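Local coordinates for protein TbiB1 (Thermobaculum terrenum, PDB 5V1V) that binds the leader peptide of a lasso-peptide precursor, as a PqqD-like recognition protein, and probably presents it for RiPP maturation, at residues Ile39-Leu42 with Leu43-Gly46. Numbering follows the deposited sequence.
Sequences IWSL and LEEG. With ZN (zinc ion), chain E.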
loop_
_atom_site.group_PDB
_atom_site.type_symbol
_atom_site.label_atom_id
_atom_site.label_comp_id
_atom_site.label_asym_id
_atom_site.label_seq_id
_atom_site.Cartn_x
_atom_site.Cartn_y
_atom_site.Cartn_z
ATOM N N ILE A 39 4.431 -2.217 -2.254
ATOM C CA ILE A 39 4.086 -0.798 -2.298
ATOM C C ILE A 39 4.082 -0.204 -0.886
ATOM O O ILE A 39 4.638 0.872 -0.671
ATOM C CB ILE A 39 2.750 -0.555 -3.021
ATOM C CG1 ILE A 39 2.909 -0.910 -4.502
ATOM C CG2 ILE A 39 2.315 0.898 -2.842
ATOM C CD1 ILE A 39 1.588 -1.102 -5.216
ATOM N N TRP A 40 3.482 -0.906 0.078
ATOM C CA TRP A 40 3.465 -0.402 1.442
ATOM C C TRP A 40 4.880 -0.199 1.982
ATOM O O TRP A 40 5.192 0.834 2.578
ATOM C CB TRP A 40 2.665 -1.339 2.335
ATOM C CG TRP A 40 2.484 -0.791 3.716
ATOM C CD1 TRP A 40 3.224 -1.107 4.822
ATOM C CD2 TRP A 40 1.532 0.201 4.136
ATOM N NE1 TRP A 40 2.784 -0.381 5.902
ATOM C CE2 TRP A 40 1.741 0.417 5.515
ATOM C CE3 TRP A 40 0.508 0.907 3.491
ATOM C CZ2 TRP A 40 0.978 1.317 6.263
ATOM C CZ3 TRP A 40 -0.258 1.809 4.241
ATOM C CH2 TRP A 40 -0.013 2.002 5.614
ATOM N N SER A 41 5.749 -1.175 1.737
ATOM C CA SER A 41 7.133 -1.070 2.189
ATOM C C SER A 41 7.844 0.148 1.596
ATOM O O SER A 41 8.616 0.829 2.285
ATOM C CB SER A 41 7.903 -2.349 1.879
ATOM O OG SER A 41 7.386 -3.433 2.626
ATOM N N LEU A 42 7.566 0.436 0.327
ATOM C CA LEU A 42 8.131 1.614 -0.328
ATOM C C LEU A 42 7.561 2.913 0.253
ATOM O O LEU A 42 8.289 3.886 0.439
ATOM C CB LEU A 42 7.911 1.542 -1.843
ATOM C CG LEU A 42 8.697 0.432 -2.557
ATOM C CD1 LEU A 42 8.031 0.018 -3.862
ATOM C CD2 LEU A 42 10.140 0.852 -2.793
ATOM N N LEU A 43 6.257 2.924 0.547
ATOM C CA LEU A 43 5.654 4.070 1.236
ATOM C C LEU A 43 6.298 4.289 2.610
ATOM O O LEU A 43 6.544 5.427 3.019
ATOM C CB LEU A 43 4.143 3.899 1.384
ATOM C CG LEU A 43 3.322 4.016 0.101
ATOM C CD1 LEU A 43 1.919 3.498 0.373
ATOM C CD2 LEU A 43 3.284 5.439 -0.439
ATOM N N GLU A 44 6.570 3.199 3.324
ATOM C CA GLU A 44 7.244 3.283 4.621
ATOM C C GLU A 44 8.597 3.984 4.527
ATOM O O GLU A 44 9.012 4.667 5.469
ATOM C CB GLU A 44 7.397 1.894 5.240
ATOM C CG GLU A 44 6.083 1.304 5.712
ATOM C CD GLU A 44 6.220 -0.084 6.296
ATOM O OE1 GLU A 44 6.818 -0.959 5.643
ATOM O OE2 GLU A 44 5.699 -0.309 7.404
ATOM N N GLU A 45 9.259 3.819 3.385
ATOM C CA GLU A 45 10.563 4.437 3.112
ATOM C C GLU A 45 10.446 5.881 2.611
ATOM O O GLU A 45 11.461 6.542 2.361
ATOM C CB GLU A 45 11.347 3.607 2.086
ATOM C CG GLU A 45 11.762 2.228 2.574
ATOM C CD GLU A 45 12.078 1.276 1.435
ATOM O OE1 GLU A 45 12.147 1.720 0.269
ATOM O OE2 GLU A 45 12.251 0.072 1.705
ATOM N N GLY A 46 9.216 6.362 2.445
ATOM C CA GLY A 46 8.990 7.715 1.950
ATOM C C GLY A 46 9.181 7.858 0.451
ATOM O O GLY A 46 9.424 8.961 -0.044
HETATM ZN ZN ZN E . 7.534 -2.420 6.714
HETATM O O HOH W 1 9.160 -2.545 5.646
#
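The indole of Trp-40 and the carboxylate of Glu-44, one helical turn apart, meet obliquely, their planes 50° apart, with CD1 of Trp-40 3.5 Å from CD of Glu-44. The ring's six-membered part approaches Leu-43, where CE3 of Trp-40 lies 4.3 Å from CD1 of Leu-43; Leu-78 and Ile-6 add apolar cover. With CG of Trp-40 anti to the backbone N (chi1 -174°), the indole reaches the next turn of the helix, beside Leu-43 and Glu-44. Its NE1 donates to the hydroxyl of Ser-12. Leu-43 suits the buried side, its CD1 beside CG2 of Ile-39 (4.2 Å) and its backbone N hydrogen-bonded to O of Ile-39. A leucine in place of Trp-40 would probably leave Ser-12 without its indole partner and open a gap beside Leu-78. Gly-46, which without a side chain adopts positive phi easily, closes the helix in a Schellman motif, with its N hydrogen-bonded to O of Leu-43 at 2.9 Å. On the more open side, OE1 of Glu-44 binds zinc at 1.9 Å, joined by His-14 and a water. Because OE2 also receives a weak hydrogen bond from Ser-12, the carboxylate is probably steadied at both oxygens, and zinc ties this helix end to strand 10-15.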